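Local coordinates for protein 6-phospho-beta-d glycosidase (Streptococcus pyogenes, PDB 5FOO) that probably hydrolyses 6-phospho-beta-glucosides as a family 1 glycoside hydrolase, and here holds 6-phosphocyclophellitol in its ligand pocket, at residues 17-22 / 73-78; 29-34 / 420-425; 117-122 / 162-167. The protein carries 1 engineered substitution. All blocks are in the same frame, centred on the assembly; numbering follows the deposited sequence.

Contact 1: 17-22 / 73-78. With JAZ (6-phosphocyclophellitol), chain G.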
loop_
_atom_site.group_PDB
_atom_site.type_symbol
_atom_site.label_atom_id
_atom_site.label_comp_id
_atom_site.label_asym_id
_atom_site.label_seq_id
_atom_site.Cartn_x
_atom_site.Cartn_y
_atom_site.Cartn_z
ATOM N N PRO A 17 4.279 6.892 -8.334
ATOM C CA PRO A 17 5.329 6.251 -9.121
ATOM C C PRO A 17 4.803 5.265 -10.179
ATOM O O PRO A 17 5.401 5.141 -11.242
ATOM C CB PRO A 17 6.181 5.543 -8.060
ATOM C CG PRO A 17 5.927 6.287 -6.796
ATOM C CD PRO A 17 4.475 6.691 -6.890
ATOM N N GLN A 18 3.699 4.582 -9.911
ATOM C CA GLN A 18 3.226 3.550 -10.792
ATOM C C GLN A 18 2.351 4.115 -11.904
ATOM O O GLN A 18 2.136 3.430 -12.893
ATOM C CB GLN A 18 2.478 2.514 -10.015
ATOM C CG GLN A 18 3.352 1.832 -8.989
ATOM C CD GLN A 18 2.602 0.840 -8.157
ATOM O OE1 GLN A 18 2.133 1.160 -7.045
ATOM N NE2 GLN A 18 2.529 -0.412 -8.649
ATOM N N SER A 19 1.850 5.360 -11.759
ATOM C CA SER A 19 0.940 5.899 -12.715
ATOM C C SER A 19 1.477 7.126 -13.458
ATOM O O SER A 19 1.145 7.305 -14.618
ATOM C CB SER A 19 -0.385 6.232 -12.001
ATOM O OG SER A 19 -0.173 7.229 -10.991
ATOM N N GLU A 20 2.248 7.990 -12.790
ATOM C CA GLU A 20 2.496 9.343 -13.315
ATOM C C GLU A 20 3.389 9.415 -14.528
ATOM O O GLU A 20 3.094 10.138 -15.488
ATOM C CB GLU A 20 3.138 10.238 -12.257
ATOM C CG GLU A 20 2.202 10.728 -11.149
ATOM C CD GLU A 20 2.919 11.404 -9.988
ATOM O OE1 GLU A 20 4.130 11.775 -10.169
ATOM O OE2 GLU A 20 2.268 11.625 -8.910
ATOM N N GLY A 21 4.503 8.687 -14.466
ATOM C CA GLY A 21 5.643 8.969 -15.360
ATOM C C GLY A 21 6.552 9.990 -14.692
ATOM O O GLY A 21 6.153 10.632 -13.723
ATOM N N ARG A 22 7.781 10.108 -15.189
ATOM C CA ARG A 22 8.768 11.036 -14.646
ATOM C C ARG A 22 8.736 12.405 -15.312
ATOM O O ARG A 22 9.564 13.239 -15.015
ATOM C CB ARG A 22 10.141 10.438 -14.764
ATOM C CG ARG A 22 10.304 9.231 -13.825
ATOM C CD ARG A 22 11.768 8.706 -13.866
ATOM N NE ARG A 22 12.756 9.738 -13.560
ATOM C CZ ARG A 22 14.082 9.663 -13.745
ATOM N NH1 ARG A 22 14.710 8.572 -14.233
ATOM N NH2 ARG A 22 14.814 10.715 -13.453
ATOM N N TYR A 73 -10.841 7.944 -4.961
ATOM C CA TYR A 73 -9.622 7.603 -5.727
ATOM C C TYR A 73 -8.433 7.802 -4.788
ATOM O O TYR A 73 -8.246 8.905 -4.293
ATOM C CB TYR A 73 -9.465 8.523 -6.933
ATOM C CG TYR A 73 -8.253 8.354 -7.850
ATOM C CD1 TYR A 73 -8.199 7.354 -8.820
ATOM C CD2 TYR A 73 -7.158 9.217 -7.769
ATOM C CE1 TYR A 73 -7.097 7.257 -9.723
ATOM C CE2 TYR A 73 -6.074 9.114 -8.629
ATOM C CZ TYR A 73 -6.034 8.126 -9.611
ATOM O OH TYR A 73 -4.923 8.059 -10.465
ATOM N N ARG A 74 -7.633 6.742 -4.585
ATOM C CA ARG A 74 -6.387 6.832 -3.808
ATOM C C ARG A 74 -5.175 6.797 -4.712
ATOM O O ARG A 74 -5.024 5.898 -5.545
ATOM C CB ARG A 74 -6.310 5.731 -2.764
ATOM C CG ARG A 74 -5.179 5.926 -1.742
ATOM C CD ARG A 74 -3.982 5.001 -1.947
ATOM N NE ARG A 74 -4.302 3.582 -1.752
ATOM C CZ ARG A 74 -3.373 2.602 -1.681
ATOM N NH1 ARG A 74 -2.050 2.860 -1.778
ATOM N NH2 ARG A 74 -3.741 1.362 -1.448
ATOM N N THR A 75 -4.369 7.835 -4.599
ATOM C CA THR A 75 -3.045 7.845 -5.166
ATOM C C THR A 75 -2.012 8.366 -4.131
ATOM O O THR A 75 -2.301 8.506 -2.973
ATOM C CB THR A 75 -3.017 8.654 -6.492
ATOM O OG1 THR A 75 -1.819 8.346 -7.239
ATOM C CG2 THR A 75 -3.116 10.150 -6.266
ATOM N N SER A 76 -0.789 8.611 -4.558
ATOM C CA SER A 76 0.213 9.132 -3.676
ATOM C C SER A 76 0.835 10.356 -4.274
ATOM O O SER A 76 0.841 10.552 -5.492
ATOM C CB SER A 76 1.269 8.071 -3.330
ATOM O OG SER A 76 2.158 7.817 -4.414
ATOM N N ILE A 77 1.309 11.215 -3.368
ATOM C CA ILE A 77 2.156 12.375 -3.715
ATOM C C ILE A 77 3.602 11.897 -3.549
ATOM O O ILE A 77 3.968 11.320 -2.490
ATOM C CB ILE A 77 1.869 13.594 -2.790
ATOM C CG1 ILE A 77 0.447 14.147 -2.993
ATOM C CG2 ILE A 77 2.889 14.706 -2.970
ATOM C CD1 ILE A 77 0.027 15.229 -1.984
ATOM N N GLN A 78 4.393 12.145 -4.587
ATOM C CA GLN A 78 5.851 11.850 -4.612
ATOM C C GLN A 78 6.635 12.964 -4.024
ATOM O O GLN A 78 6.624 14.037 -4.560
ATOM C CB GLN A 78 6.354 11.592 -6.014
ATOM C CG GLN A 78 5.742 10.323 -6.628
ATOM C CD GLN A 78 6.502 9.841 -7.868
ATOM O OE1 GLN A 78 7.586 9.301 -7.766
ATOM N NE2 GLN A 78 5.906 10.028 -9.033
HETATM C C2 JAZ G . 1.363 -3.330 -6.289
HETATM C C3 JAZ G . 0.983 -2.176 -5.337
HETATM C C4 JAZ G . 1.001 -2.647 -3.887
HETATM C C5 JAZ G . 0.060 -3.818 -3.641
HETATM C C6 JAZ G . 0.322 -4.928 -4.635
HETATM C C7 JAZ G . 0.330 -4.432 -6.082
HETATM C C8 JAZ G . 0.444 -5.574 -7.087
HETATM O O9 JAZ G . 1.702 -6.207 -6.868
HETATM P P10 JAZ G . 2.452 -6.878 -8.097
HETATM O O11 JAZ G . 3.723 -7.375 -7.505
HETATM O O12 JAZ G . 2.488 -5.980 -9.262
HETATM O O13 JAZ G . 1.591 -7.984 -8.529
HETATM O O14 JAZ G . 1.540 -5.602 -4.296
HETATM O O15 JAZ G . 1.279 -2.912 -7.656
HETATM O O16 JAZ G . 1.953 -1.173 -5.507
HETATM O O17 JAZ G . 0.683 -1.570 -3.023
HETATM O O HOH W 1 -2.430 8.768 -9.898
HETATM O O HOH W 2 -0.049 10.735 -8.220
HETATM O O HOH W 3 7.234 9.170 -11.650
#
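E20 and Q78 reach toward each other tip to tip, and the one direct hydrogen bond between residues 17-22 and 73-78 joins their ends: Q78 NE2 donates to E20 OE1 over 2.7 Å. The bond is bent, 137° at the hydrogen. The nitrogen meets OE1 from above the carboxylate plane, the two flat groups being turned 47° apart. R81 adds a salt bridge to OE1 and the hydroxyl of Y99 bonds to OE2, surroundings that would be expected to favour the ionised carboxylate.

Van der Waals contact runs beside this polar pair. P17 and Q78 slide past each other in opposite directions; the Q78 chain is extended beyond CG, which carries its CD out alongside P17. P17 CG lies 3.6 Å from Q78 OE1 while P17 CD faces Q78 CG. The same CD touches S76 OG, whose hydrogen bond is made with the backbone nitrogen of G16.

Water carries most of the remaining traffic. Water 1 donates to S19 OG and to T75 OG1, and is also bonded to Y73 OH at 2.7 Å; S15 O is a further partner of the S19 hydroxyl. Water 2 donates to E20 OE2 and S76 O and accepts from T75 OG1, which therefore links the two waters. Water 3 accepts from Q78 NE2 at 3.1 Å and donates weakly to G21 O.

Q18 serves the ligand instead of the strand. Its OE1 accepts from JAZ O16 at 2.8 Å, while NE2 gives JAZ O15 a nearly straight bond of 3.0 Å (160°). The arrangement belongs to the (beta/alpha)8 barrel: a short helix following the first barrel strand folds over the C-terminal end of the second, carrying a residue of the ligand pocket.

Contact 2: 29-34 / 420-425. With JAZ (6-phosphocyclophellitol), chain G.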
loop_
_atom_site.group_PDB
_atom_site.type_symbol
_atom_site.label_atom_id
_atom_site.label_comp_id
_atom_site.label_asym_id
_atom_site.label_seq_id
_atom_site.Cartn_x
_atom_site.Cartn_y
_atom_site.Cartn_z
ATOM N N ASN A 29 13.324 8.828 -7.434
ATOM C CA ASN A 29 13.078 7.949 -6.345
ATOM C C ASN A 29 13.919 6.690 -6.430
ATOM O O ASN A 29 14.650 6.529 -7.376
ATOM C CB ASN A 29 11.553 7.705 -6.158
ATOM C CG ASN A 29 10.902 6.880 -7.265
ATOM O OD1 ASN A 29 11.387 5.849 -7.684
ATOM N ND2 ASN A 29 9.715 7.288 -7.638
ATOM N N LEU A 30 13.818 5.798 -5.450
ATOM C CA LEU A 30 14.645 4.586 -5.471
ATOM C C LEU A 30 14.402 3.799 -6.710
ATOM O O LEU A 30 15.380 3.365 -7.341
ATOM C CB LEU A 30 14.427 3.692 -4.279
ATOM C CG LEU A 30 14.698 4.335 -2.941
ATOM C CD1 LEU A 30 14.578 3.340 -1.812
ATOM C CD2 LEU A 30 16.057 5.027 -2.896
ATOM N N PHE A 31 13.139 3.600 -7.090
ATOM C CA PHE A 31 12.870 2.791 -8.308
ATOM C C PHE A 31 13.306 3.438 -9.656
ATOM O O PHE A 31 13.785 2.736 -10.543
ATOM C CB PHE A 31 11.418 2.351 -8.386
ATOM C CG PHE A 31 11.163 1.009 -7.756
ATOM C CD1 PHE A 31 11.464 -0.162 -8.445
ATOM C CD2 PHE A 31 10.580 0.915 -6.481
ATOM C CE1 PHE A 31 11.213 -1.399 -7.860
ATOM C CE2 PHE A 31 10.332 -0.306 -5.886
ATOM C CZ PHE A 31 10.653 -1.483 -6.565
ATOM N N ASP A 32 13.174 4.763 -9.777
ATOM C CA ASP A 32 13.639 5.470 -10.927
ATOM C C ASP A 32 15.144 5.216 -11.072
ATOM O O ASP A 32 15.628 4.993 -12.194
ATOM C CB ASP A 32 13.467 6.986 -10.821
ATOM C CG ASP A 32 12.044 7.427 -10.527
ATOM O OD1 ASP A 32 11.104 6.841 -11.094
ATOM O OD2 ASP A 32 11.889 8.409 -9.752
ATOM N N TYR A 33 15.868 5.308 -9.955
ATOM C CA TYR A 33 17.312 5.119 -9.949
ATOM C C TYR A 33 17.731 3.710 -10.359
ATOM O O TYR A 33 18.656 3.506 -11.215
ATOM C CB TYR A 33 17.903 5.398 -8.576
ATOM C CG TYR A 33 19.389 5.156 -8.541
ATOM C CD1 TYR A 33 20.257 6.055 -9.164
ATOM C CD2 TYR A 33 19.932 4.067 -7.837
ATOM C CE1 TYR A 33 21.631 5.859 -9.122
ATOM C CE2 TYR A 33 21.305 3.862 -7.774
ATOM C CZ TYR A 33 22.139 4.761 -8.441
ATOM O OH TYR A 33 23.469 4.600 -8.401
ATOM N N TRP A 34 17.053 2.762 -9.722
ATOM C CA TRP A 34 17.224 1.366 -10.005
ATOM C C TRP A 34 17.015 0.996 -11.465
ATOM O O TRP A 34 17.805 0.225 -12.039
ATOM C CB TRP A 34 16.316 0.499 -9.119
ATOM C CG TRP A 34 16.891 -0.903 -8.781
ATOM C CD1 TRP A 34 18.149 -1.391 -9.045
ATOM C CD2 TRP A 34 16.199 -1.945 -8.105
ATOM N NE1 TRP A 34 18.259 -2.680 -8.575
ATOM C CE2 TRP A 34 17.071 -3.040 -8.007
ATOM C CE3 TRP A 34 14.887 -2.074 -7.615
ATOM C CZ2 TRP A 34 16.703 -4.226 -7.393
ATOM C CZ3 TRP A 34 14.523 -3.261 -6.981
ATOM C CH2 TRP A 34 15.420 -4.306 -6.869
ATOM N N ASP A 420 -4.488 -0.021 -15.716
ATOM C CA ASP A 420 -3.249 -0.792 -15.738
ATOM C C ASP A 420 -2.115 0.127 -15.421
ATOM O O ASP A 420 -2.033 1.233 -16.027
ATOM C CB ASP A 420 -2.984 -1.414 -17.131
ATOM C CG ASP A 420 -3.959 -2.563 -17.508
ATOM O OD1 ASP A 420 -4.621 -3.182 -16.638
ATOM O OD2 ASP A 420 -3.986 -2.892 -18.725
ATOM N N GLY A 421 -1.258 -0.291 -14.479
ATOM C CA GLY A 421 -0.077 0.505 -14.137
ATOM C C GLY A 421 1.231 -0.281 -14.050
ATOM O O GLY A 421 1.261 -1.506 -14.156
ATOM N N TRP A 422 2.287 0.435 -13.736
ATOM C CA TRP A 422 3.631 -0.118 -13.704
ATOM C C TRP A 422 3.876 -0.753 -12.363
ATOM O O TRP A 422 3.918 -0.025 -11.390
ATOM C CB TRP A 422 4.608 1.026 -13.940
ATOM C CG TRP A 422 6.019 0.633 -14.039
ATOM C CD1 TRP A 422 6.631 -0.063 -15.087
ATOM C CD2 TRP A 422 7.040 0.876 -13.073
ATOM N NE1 TRP A 422 7.986 -0.191 -14.822
ATOM C CE2 TRP A 422 8.256 0.350 -13.597
ATOM C CE3 TRP A 422 7.061 1.504 -11.815
ATOM C CZ2 TRP A 422 9.447 0.403 -12.898
ATOM C CZ3 TRP A 422 8.265 1.562 -11.130
ATOM C CH2 TRP A 422 9.448 1.027 -11.695
ATOM N N SER A 423 3.996 -2.101 -12.281
ATOM C CA SER A 423 4.243 -2.753 -10.981
ATOM C C SER A 423 5.744 -3.091 -10.719
ATOM O O SER A 423 6.120 -4.255 -10.597
ATOM C CB SER A 423 3.376 -4.029 -10.641
ATOM O OG SER A 423 2.065 -4.298 -11.220
ATOM N N TRP A 424 6.575 -2.085 -10.611
ATOM C CA TRP A 424 7.864 -2.242 -10.010
ATOM C C TRP A 424 8.693 -3.198 -10.966
ATOM O O TRP A 424 8.598 -3.080 -12.221
ATOM C CB TRP A 424 7.678 -2.775 -8.562
ATOM C CG TRP A 424 6.612 -2.007 -7.783
ATOM C CD1 TRP A 424 5.452 -2.503 -7.279
ATOM C CD2 TRP A 424 6.640 -0.602 -7.416
ATOM N NE1 TRP A 424 4.775 -1.523 -6.590
ATOM C CE2 TRP A 424 5.467 -0.346 -6.670
ATOM C CE3 TRP A 424 7.520 0.446 -7.665
ATOM C CZ2 TRP A 424 5.139 0.929 -6.207
ATOM C CZ3 TRP A 424 7.212 1.743 -7.171
ATOM C CH2 TRP A 424 6.024 1.963 -6.456
ATOM N N LEU A 425 9.381 -4.188 -10.395
ATOM C CA LEU A 425 10.173 -5.129 -11.209
ATOM C C LEU A 425 9.322 -5.842 -12.247
ATOM O O LEU A 425 9.795 -6.046 -13.355
ATOM C CB LEU A 425 10.938 -6.115 -10.333
ATOM C CG LEU A 425 11.987 -5.435 -9.485
ATOM C CD1 LEU A 425 12.593 -6.463 -8.560
ATOM C CD2 LEU A 425 13.065 -4.757 -10.323
HETATM C C2 JAZ G . 1.363 -3.330 -6.289
HETATM C C3 JAZ G . 0.983 -2.176 -5.337
HETATM C C4 JAZ G . 1.001 -2.647 -3.887
HETATM C C5 JAZ G . 0.060 -3.818 -3.641
HETATM C C6 JAZ G . 0.322 -4.928 -4.635
HETATM C C7 JAZ G . 0.330 -4.432 -6.082
HETATM C C8 JAZ G . 0.444 -5.574 -7.087
HETATM O O9 JAZ G . 1.702 -6.207 -6.868
HETATM P P10 JAZ G . 2.452 -6.878 -8.097
HETATM O O11 JAZ G . 3.723 -7.375 -7.505
HETATM O O12 JAZ G . 2.488 -5.980 -9.262
HETATM O O13 JAZ G . 1.591 -7.984 -8.529
HETATM O O14 JAZ G . 1.540 -5.602 -4.296
HETATM O O15 JAZ G . 1.279 -2.912 -7.656
HETATM O O16 JAZ G . 1.953 -1.173 -5.507
HETATM O O17 JAZ G . 0.683 -1.570 -3.023
#
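F31 projects from helix 30-37 against W422, W424 and L425, and can be followed outward atom by atom. Its CB lies 4.1 Å from W422 CH2, an atom of the six-membered ring of that indole, and its CG faces W424 CE3. At the next level the ring splits its contacts: CD1 keeps to W422 CH2 at 4.0 Å, whereas CD2 presses close on W424 CE3 at 3.3 Å. CE2 has CE3 and CZ3 of the same indole as neighbours. On the other side of the ring CE1 passes W424 CB at 3.9 Å and approaches the backbone nitrogen of L425. The tip, CZ, ends 3.8 Å from W424 CB.

The two tryptophans thus use F31 differently. W422 turns its edge toward the phenyl face in an offset edge-to-face pair with planes at 89°; W424 covers one face of F31 with CE3, shifted toward the rim, the planes obliquely inclined. The ring of H179 also meets F31.

One turn on, W34 crosses L425 at about a right angle, and L425 CD2 sits over the face of the W34 six-membered ring in a CH-pi contact, 4.2 Å from its centroid. The helix itself starts in a capping box, D32 N donating to N29 OD1 and N29 N to D32 OD2.

W424 also reaches the ligand. Its chi1 of -47° sets CG anti to the carbonyl carbon; NE1 of the indole donates to JAZ O16 at 3.0 Å with the oxygen in the ring plane. F31, W422 and W424 form an aromatic cluster behind the ligand pocket, where the loop after the last strand of the TIM barrel meets helix 30-37, the second helix after the opening barrel strand.

Contact 3: 117-122 / 162-167. With JAZ (6-phosphocyclophellitol), chain G.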
loop_
_atom_site.group_PDB
_atom_site.type_symbol
_atom_site.label_atom_id
_atom_site.label_comp_id
_atom_site.label_asym_id
_atom_site.label_seq_id
_atom_site.Cartn_x
_atom_site.Cartn_y
_atom_site.Cartn_z
ATOM N N LEU A 117 1.249 9.458 1.342
ATOM C CA LEU A 117 2.498 10.182 1.228
ATOM C C LEU A 117 3.758 9.437 0.849
ATOM O O LEU A 117 4.770 10.087 0.531
ATOM C CB LEU A 117 2.770 10.976 2.487
ATOM C CG LEU A 117 1.610 11.869 2.875
ATOM C CD1 LEU A 117 1.766 12.292 4.321
ATOM C CD2 LEU A 117 1.535 13.038 1.907
ATOM N N HIS A 118 3.713 8.115 0.839
ATOM C CA HIS A 118 4.938 7.325 0.578
ATOM C C HIS A 118 4.514 5.991 0.072
ATOM O O HIS A 118 3.828 5.252 0.775
ATOM C CB HIS A 118 5.756 7.211 1.853
ATOM C CG HIS A 118 6.906 6.270 1.788
ATOM N ND1 HIS A 118 7.216 5.385 2.800
ATOM C CD2 HIS A 118 7.847 6.075 0.836
ATOM C CE1 HIS A 118 8.257 4.650 2.458
ATOM N NE2 HIS A 118 8.649 5.043 1.266
ATOM N N HIS A 119 4.911 5.669 -1.159
ATOM C CA HIS A 119 4.644 4.344 -1.719
ATOM C C HIS A 119 5.944 3.860 -2.406
ATOM O O HIS A 119 6.123 3.996 -3.637
ATOM C CB HIS A 119 3.440 4.432 -2.717
ATOM C CG HIS A 119 2.839 3.118 -3.047
ATOM N ND1 HIS A 119 1.480 2.917 -3.137
ATOM C CD2 HIS A 119 3.414 1.911 -3.275
ATOM C CE1 HIS A 119 1.235 1.653 -3.418
ATOM N NE2 HIS A 119 2.396 1.018 -3.517
ATOM N N PHE A 120 6.854 3.357 -1.561
ATOM C CA PHE A 120 8.137 2.778 -1.944
ATOM C C PHE A 120 9.033 3.754 -2.699
ATOM O O PHE A 120 9.847 3.322 -3.558
ATOM C CB PHE A 120 7.918 1.534 -2.857
ATOM C CG PHE A 120 6.887 0.531 -2.369
ATOM C CD1 PHE A 120 6.456 0.442 -1.055
ATOM C CD2 PHE A 120 6.372 -0.379 -3.282
ATOM C CE1 PHE A 120 5.499 -0.526 -0.656
ATOM C CE2 PHE A 120 5.436 -1.343 -2.912
ATOM C CZ PHE A 120 5.008 -1.427 -1.587
ATOM N N ASP A 121 8.894 5.061 -2.418
ATOM C CA ASP A 121 9.525 6.068 -3.233
ATOM C C ASP A 121 10.340 7.109 -2.521
ATOM O O ASP A 121 10.320 8.275 -2.903
ATOM C CB ASP A 121 8.499 6.724 -4.187
ATOM C CG ASP A 121 7.422 7.542 -3.440
ATOM O OD1 ASP A 121 7.151 7.237 -2.249
ATOM O OD2 ASP A 121 6.870 8.494 -4.052
ATOM N N LEU A 122 11.136 6.676 -1.565
ATOM C CA LEU A 122 12.189 7.500 -1.004
ATOM C C LEU A 122 13.042 8.120 -2.121
ATOM O O LEU A 122 13.443 7.433 -3.081
ATOM C CB LEU A 122 13.047 6.653 -0.048
ATOM C CG LEU A 122 14.168 7.400 0.640
ATOM C CD1 LEU A 122 13.671 8.086 1.901
ATOM C CD2 LEU A 122 15.334 6.474 0.957
ATOM N N VAL A 162 -0.089 7.936 5.673
ATOM C CA VAL A 162 1.315 8.287 5.771
ATOM C C VAL A 162 2.189 7.354 4.876
ATOM O O VAL A 162 3.027 7.846 4.141
ATOM C CB VAL A 162 1.853 8.289 7.226
ATOM C CG1 VAL A 162 3.346 8.691 7.216
ATOM C CG2 VAL A 162 1.116 9.304 8.109
ATOM N N HIS A 163 1.982 6.036 4.965
ATOM C CA HIS A 163 2.695 5.079 4.138
ATOM C C HIS A 163 1.719 4.079 3.528
ATOM O O HIS A 163 0.647 3.786 4.086
ATOM C CB HIS A 163 3.644 4.214 4.975
ATOM C CG HIS A 163 4.608 4.953 5.855
ATOM N ND1 HIS A 163 5.665 5.655 5.361
ATOM C CD2 HIS A 163 4.728 4.999 7.186
ATOM C CE1 HIS A 163 6.386 6.150 6.344
ATOM N NE2 HIS A 163 5.825 5.777 7.468
ATOM N N ASN A 164 2.132 3.509 2.399
ATOM C CA ASN A 164 1.639 2.234 1.965
ATOM C C ASN A 164 2.607 1.136 2.393
ATOM O O ASN A 164 3.781 1.152 2.001
ATOM C CB ASN A 164 1.523 2.216 0.450
ATOM C CG ASN A 164 1.077 0.868 -0.066
ATOM O OD1 ASN A 164 -0.119 0.564 -0.097
ATOM N ND2 ASN A 164 2.034 0.049 -0.462
ATOM N N GLU A 165 2.115 0.209 3.177
ATOM C CA GLU A 165 2.821 -1.022 3.560
ATOM C C GLU A 165 4.287 -0.830 3.919
ATOM O O GLU A 165 5.212 -1.282 3.193
ATOM C CB GLU A 165 2.675 -2.099 2.493
ATOM C CG GLU A 165 1.268 -2.501 2.162
ATOM C CD GLU A 165 1.184 -3.309 0.815
ATOM O OE1 GLU A 165 1.604 -2.872 -0.354
ATOM O OE2 GLU A 165 0.639 -4.402 0.938
ATOM N N PRO A 166 4.506 -0.155 5.041
ATOM C CA PRO A 166 5.827 0.055 5.460
ATOM C C PRO A 166 6.629 -1.221 5.701
ATOM O O PRO A 166 7.850 -1.200 5.436
ATOM C CB PRO A 166 5.677 0.917 6.692
ATOM C CG PRO A 166 4.369 0.565 7.240
ATOM C CD PRO A 166 3.548 0.428 5.988
ATOM N N MET A 167 5.995 -2.328 6.080
ATOM C CA MET A 167 6.784 -3.597 6.230
ATOM C C MET A 167 7.294 -4.130 4.886
ATOM O O MET A 167 8.253 -4.858 4.842
ATOM C CB MET A 167 5.978 -4.704 6.951
ATOM C CG MET A 167 6.806 -6.006 7.250
ATOM S SD MET A 167 8.274 -5.597 8.201
ATOM C CE MET A 167 7.587 -5.633 9.821
HETATM C C2 JAZ G . 1.363 -3.330 -6.289
HETATM C C3 JAZ G . 0.983 -2.176 -5.337
HETATM C C4 JAZ G . 1.001 -2.647 -3.887
HETATM C C5 JAZ G . 0.060 -3.818 -3.641
HETATM C C6 JAZ G . 0.322 -4.928 -4.635
HETATM C C7 JAZ G . 0.330 -4.432 -6.082
HETATM C C8 JAZ G . 0.444 -5.574 -7.087
HETATM O O9 JAZ G . 1.702 -6.207 -6.868
HETATM P P10 JAZ G . 2.452 -6.878 -8.097
HETATM O O11 JAZ G . 3.723 -7.375 -7.505
HETATM O O12 JAZ G . 2.488 -5.980 -9.262
HETATM O O13 JAZ G . 1.591 -7.984 -8.529
HETATM O O14 JAZ G . 1.540 -5.602 -4.296
HETATM O O15 JAZ G . 1.279 -2.912 -7.656
HETATM O O16 JAZ G . 1.953 -1.173 -5.507
HETATM O O17 JAZ G . 0.683 -1.570 -3.023
HETATM O O HOH W 4 5.737 2.833 1.197
#
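H118 and H163 meet rim to rim where the loop after the third strand of the TIM barrel runs beside the N-E-P sequence, N164-E165-P166, which in family 1 glycosidases carries the acid/base glutamate. Their ND1 atoms are 3.0 Å apart in a nearly straight hydrogen bond, and either ring could be the donor; NE2 of H163 is taken up by L196 O. Between the backbones, N164 N donates to H118 O at 2.9 Å.

The amide of N164 lies stacked on the H119 ring, planes 12° apart. N164 CG is anti to its own backbone N (chi1 177°), and N164 CB lies over the imidazole face. Here ND2 donates to E165 OE1 at 3.0 Å and, weakly, to JAZ O17, while OD1 accepts from N297. H119 NE2 gives a bent bond to JAZ O16, 3.0 Å long, and the backbone nitrogen of H119 is satisfied by D121 OD1.

E165 OE1 thus accepts twice, from N164 ND2 and from JAZ O17 at 3.1 Å. Its other oxygen, OE2, is bonded by N224 and by the hydroxyl of Y299, fixing the carboxylate from both of its oxygens. E165 OE1 also lies at the edge of the F120 ring, near its plane, 3.9 Å from F120 CZ.

Water 4 completes the accounting: it accepts from F120 N, donates to N164 O at 2.7 Å and gives H118 O a weak bond. The oxygen of this water rests 3.3 Å above the H118 ring, over its centre.

Together the three contacts illustrate how a closed eight-stranded parallel barrel builds a pocket from the segments at the C-terminal ends of its strands. Contact 1 ties the region after strand 9-13 to strand 72-76, contact 2 ties it to the loop after strand 410-416, its neighbour across the barrel closure, and contact 3 joins the loop after strand 112-116 to strand 163-164 and the start of helix 166-174. Their centres lie about 11 to 13 Å apart. Along the chain, contact 1 closes before contact 3 opens, contact 3 is nested within contact 2, and the segments of contacts 1 and 2 alternate. All three touch the ligand, so residues distant in sequence converge on one pocket.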